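Local coordinates for protein transcriptional regulator, Crp/Fnr family (Eubacterium rectale ATCC 33656, PDB 3DV8) that probably regulates transcription as a Crp/Fnr-family protein, coupling a cyclic nucleotide-binding-type sensor domain to a helix-turn-helix DNA-binding domain, at residues A153-E167 / K205-Q218. Residues are numbered along the deposited sequence; the frame is centred on the assembly and turned at random.
Sequences ASFLLEETSIEGTNE and KITILDSKRLETLQ
N166 grips I208 twice. Its backbone O accepts from I208 N at 2.7 Å, and its side-chain ND2 gives a nearly straight bond (170°) to I208 O at 3.0 Å, lying in both the amide and the carbonyl plane. With CG between the backbone N and the carbonyl carbon (chi1 68°), the amide folds back onto the strand, and asparagine is short enough to do this while carrying an N-H donor. Next along, E167 and T207 form an antiparallel non-hydrogen-bonded pair; a water joins E167 OE1 to T207 OG1, and K205 NZ forms a salt bridge with the same oxygen, its hydrogen bond weak. At the far end, Q218, extended with CG anti to the backbone N (chi1 177°), donates from NE2 to S154 OG (3.2 Å) near its amide plane, while OE1 lies by L157 CD1. With an alanine at Q218, the S154 hydroxyl would probably lose its amide partner and L157 CD1 part of its cover. Between these ends the packing is mostly apolar. L157 is a knob among S211, L214, E215 and Q218, its CD1 3.5 Å from E215 CA, while small A153 puts its CB 3.7 Å from L217 CB where the helix axes approach to 8.6 Å. T160 CG2 meets I208 CG1 tip to tip. The contact fastens helix 148-163 to the winged helix-turn-helix domain's last strand and helix; F193 of helix 183-195 touches L156, L214 and L217, and strand 205-208 runs between strands 167-168 and 199-202.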
# COMPACT_ATOMS: atom_id res chain seq x y z
N ALA A 153 13.21 17.83 1.46
CA ALA A 153 12.51 19.11 1.65
C ALA A 153 11.13 18.90 2.31
O ALA A 153 10.77 19.61 3.26
CB ALA A 153 12.34 19.82 0.33
N SER A 154 10.39 17.92 1.82
CA SER A 154 9.07 17.57 2.35
C SER A 154 9.13 17.06 3.80
O SER A 154 8.26 17.41 4.61
CB SER A 154 8.42 16.51 1.46
OG SER A 154 7.09 16.27 1.86
N PHE A 155 10.13 16.24 4.10
CA PHE A 155 10.31 15.70 5.45
C PHE A 155 10.69 16.81 6.45
O PHE A 155 10.12 16.86 7.56
CB PHE A 155 11.35 14.58 5.49
CG PHE A 155 11.69 14.13 6.87
CD1 PHE A 155 10.89 13.20 7.52
CD2 PHE A 155 12.78 14.70 7.57
CE1 PHE A 155 11.16 12.81 8.84
CE2 PHE A 155 13.07 14.32 8.89
CZ PHE A 155 12.27 13.36 9.52
N LEU A 156 11.64 17.66 6.08
CA LEU A 156 12.07 18.78 6.95
C LEU A 156 10.89 19.69 7.33
O LEU A 156 10.81 20.13 8.47
CB LEU A 156 13.22 19.59 6.32
CG LEU A 156 14.56 18.87 6.12
CD1 LEU A 156 15.55 19.82 5.42
CD2 LEU A 156 15.15 18.32 7.42
N LEU A 157 9.98 19.94 6.38
CA LEU A 157 8.75 20.71 6.62
C LEU A 157 7.76 19.95 7.54
O LEU A 157 7.06 20.57 8.35
CB LEU A 157 8.07 21.11 5.30
CG LEU A 157 8.86 22.12 4.45
CD1 LEU A 157 8.37 22.15 3.03
CD2 LEU A 157 8.81 23.52 5.07
N GLU A 158 7.70 18.62 7.44
CA GLU A 158 6.84 17.82 8.31
C GLU A 158 7.36 17.84 9.74
O GLU A 158 6.58 18.14 10.66
CB GLU A 158 6.71 16.36 7.86
CG GLU A 158 5.63 15.55 8.64
CD GLU A 158 5.65 14.05 8.35
OE1 GLU A 158 6.30 13.60 7.39
OE2 GLU A 158 4.98 13.32 9.10
N GLU A 159 8.64 17.50 9.94
CA GLU A 159 9.24 17.47 11.29
C GLU A 159 9.16 18.80 12.03
O GLU A 159 8.87 18.82 13.23
CB GLU A 159 10.69 16.97 11.32
CG GLU A 159 10.88 15.47 11.41
CD GLU A 159 10.59 14.87 12.78
OE1 GLU A 159 9.42 14.87 13.23
OE2 GLU A 159 11.51 14.31 13.40
N THR A 160 9.42 19.90 11.32
CA THR A 160 9.31 21.24 11.91
C THR A 160 7.86 21.54 12.35
O THR A 160 7.67 22.19 13.38
CB THR A 160 9.91 22.35 11.00
OG1 THR A 160 9.37 22.25 9.68
CG2 THR A 160 11.42 22.22 10.92
N SER A 161 6.86 21.06 11.59
CA SER A 161 5.44 21.23 11.98
C SER A 161 5.08 20.43 13.22
O SER A 161 4.41 20.94 14.12
CB SER A 161 4.48 20.86 10.84
OG SER A 161 4.65 21.75 9.76
N ILE A 162 5.54 19.17 13.26
CA ILE A 162 5.31 18.25 14.39
C ILE A 162 5.95 18.77 15.67
O ILE A 162 5.30 18.80 16.73
CB ILE A 162 5.86 16.83 14.09
CG1 ILE A 162 5.05 16.17 12.97
CG2 ILE A 162 5.80 15.94 15.32
CD1 ILE A 162 5.67 14.88 12.49
N GLU A 163 7.23 19.15 15.57
CA GLU A 163 7.99 19.68 16.71
C GLU A 163 7.64 21.13 17.07
O GLU A 163 7.95 21.57 18.18
CB GLU A 163 9.51 19.57 16.46
CG GLU A 163 10.07 18.17 16.21
CD GLU A 163 9.78 17.16 17.31
OE1 GLU A 163 9.56 17.53 18.47
OE2 GLU A 163 9.79 15.96 17.00
N GLY A 164 7.00 21.86 16.15
CA GLY A 164 6.65 23.26 16.37
C GLY A 164 7.88 24.13 16.51
O GLY A 164 7.91 25.04 17.34
N THR A 165 8.90 23.85 15.70
CA THR A 165 10.18 24.55 15.76
C THR A 165 10.97 24.32 14.46
O THR A 165 10.95 23.22 13.92
CB THR A 165 10.99 24.09 17.03
OG1 THR A 165 12.25 24.77 17.10
CG2 THR A 165 11.23 22.59 17.02
N ASN A 166 11.66 25.35 13.97
CA ASN A 166 12.53 25.24 12.77
C ASN A 166 13.93 24.63 13.08
O ASN A 166 14.79 24.60 12.21
CB ASN A 166 12.69 26.60 12.06
CG ASN A 166 13.49 27.61 12.88
OD1 ASN A 166 13.24 27.79 14.07
ND2 ASN A 166 14.44 28.27 12.24
N GLU A 167 14.11 24.12 14.29
CA GLU A 167 15.36 23.58 14.81
C GLU A 167 15.13 22.10 15.11
O GLU A 167 14.45 21.77 16.08
CB GLU A 167 15.69 24.41 16.06
CG GLU A 167 16.88 24.02 16.87
CD GLU A 167 17.33 25.17 17.76
OE1 GLU A 167 17.96 26.10 17.22
OE2 GLU A 167 17.07 25.14 18.98
N LYS A 205 22.25 19.09 15.03
CA LYS A 205 21.14 19.98 14.73
C LYS A 205 21.09 20.45 13.27
O LYS A 205 22.13 20.79 12.68
CB LYS A 205 21.24 21.22 15.65
CG LYS A 205 20.12 22.26 15.51
CD LYS A 205 20.50 23.59 16.18
CE LYS A 205 20.51 23.50 17.67
NZ LYS A 205 20.70 24.85 18.27
N ILE A 206 19.88 20.46 12.72
CA ILE A 206 19.56 20.99 11.40
C ILE A 206 18.58 22.14 11.67
O ILE A 206 17.53 21.92 12.29
CB ILE A 206 18.88 19.95 10.46
CG1 ILE A 206 19.63 18.62 10.45
CG2 ILE A 206 18.77 20.52 9.03
CD1 ILE A 206 18.96 17.56 9.58
N THR A 207 18.93 23.36 11.28
CA THR A 207 18.08 24.53 11.47
C THR A 207 17.55 24.92 10.10
O THR A 207 18.34 25.19 9.20
CB THR A 207 18.84 25.71 12.08
OG1 THR A 207 19.52 25.26 13.26
CG2 THR A 207 17.88 26.85 12.42
N ILE A 208 16.23 24.97 9.95
CA ILE A 208 15.60 25.34 8.68
C ILE A 208 15.71 26.86 8.58
O ILE A 208 15.23 27.58 9.46
CB ILE A 208 14.10 24.89 8.60
CG1 ILE A 208 13.92 23.40 8.95
CG2 ILE A 208 13.51 25.21 7.23
CD1 ILE A 208 14.88 22.46 8.29
N LEU A 209 16.40 27.34 7.54
CA LEU A 209 16.63 28.77 7.31
C LEU A 209 15.55 29.38 6.41
O LEU A 209 15.06 30.46 6.71
CB LEU A 209 18.03 29.03 6.74
CG LEU A 209 19.23 28.67 7.63
CD1 LEU A 209 20.50 28.93 6.86
CD2 LEU A 209 19.24 29.45 8.93
N ASP A 210 15.20 28.70 5.31
CA ASP A 210 14.16 29.19 4.39
C ASP A 210 13.06 28.13 4.20
O ASP A 210 13.14 27.24 3.34
CB ASP A 210 14.78 29.67 3.06
CG ASP A 210 13.88 30.67 2.32
OD1 ASP A 210 12.64 30.54 2.32
OD2 ASP A 210 14.45 31.61 1.72
N SER A 211 12.03 28.26 5.03
CA SER A 211 10.86 27.40 5.01
C SER A 211 10.00 27.62 3.74
O SER A 211 9.40 26.67 3.24
CB SER A 211 10.03 27.61 6.28
OG SER A 211 9.03 26.62 6.39
N LYS A 212 9.94 28.86 3.25
CA LYS A 212 9.22 29.21 2.02
C LYS A 212 9.87 28.51 0.81
O LYS A 212 9.16 27.88 0.02
CB LYS A 212 9.16 30.73 1.80
N ARG A 213 11.20 28.59 0.69
CA ARG A 213 11.94 27.92 -0.41
C ARG A 213 11.94 26.39 -0.35
O ARG A 213 11.93 25.75 -1.40
CB ARG A 213 13.39 28.39 -0.51
CG ARG A 213 13.54 29.76 -1.12
CD ARG A 213 14.99 30.18 -1.06
NE ARG A 213 15.88 29.33 -1.86
CZ ARG A 213 17.21 29.42 -1.87
NH1 ARG A 213 17.86 30.31 -1.12
NH2 ARG A 213 17.91 28.58 -2.64
N LEU A 214 11.99 25.81 0.85
CA LEU A 214 11.88 24.34 1.00
C LEU A 214 10.52 23.86 0.51
O LEU A 214 10.43 22.80 -0.11
CB LEU A 214 12.09 23.86 2.45
CG LEU A 214 13.51 23.81 3.00
CD1 LEU A 214 13.45 23.44 4.46
CD2 LEU A 214 14.38 22.81 2.24
N GLU A 215 9.47 24.64 0.80
CA GLU A 215 8.12 24.32 0.33
C GLU A 215 8.01 24.36 -1.20
O GLU A 215 7.29 23.54 -1.76
CB GLU A 215 7.05 25.18 1.00
CG GLU A 215 5.64 24.68 0.66
CD GLU A 215 4.61 25.03 1.70
OE1 GLU A 215 4.53 26.22 2.08
OE2 GLU A 215 3.88 24.10 2.14
N THR A 216 8.73 25.26 -1.86
CA THR A 216 8.73 25.29 -3.34
C THR A 216 9.49 24.08 -3.95
O THR A 216 9.17 23.69 -5.08
CB THR A 216 9.15 26.67 -3.92
OG1 THR A 216 10.46 27.01 -3.48
CG2 THR A 216 8.17 27.75 -3.48
N LEU A 217 10.45 23.47 -3.23
CA LEU A 217 11.08 22.19 -3.67
C LEU A 217 10.05 21.07 -3.59
O LEU A 217 9.81 20.40 -4.58
CB LEU A 217 12.31 21.76 -2.84
CG LEU A 217 13.70 22.01 -3.38
CD1 LEU A 217 14.71 21.56 -2.34
CD2 LEU A 217 13.89 21.26 -4.69
N GLN A 218 9.48 20.88 -2.40
CA GLN A 218 8.41 19.89 -2.12
C GLN A 218 7.34 19.88 -3.23
O GLN A 218 6.96 18.82 -3.74
CB GLN A 218 7.75 20.23 -0.77
CG GLN A 218 6.56 19.35 -0.33
CD GLN A 218 5.86 19.92 0.90
OE1 GLN A 218 5.49 21.10 0.94
NE2 GLN A 218 5.64 19.07 1.91
O HOH W 1 19.44 27.05 15.22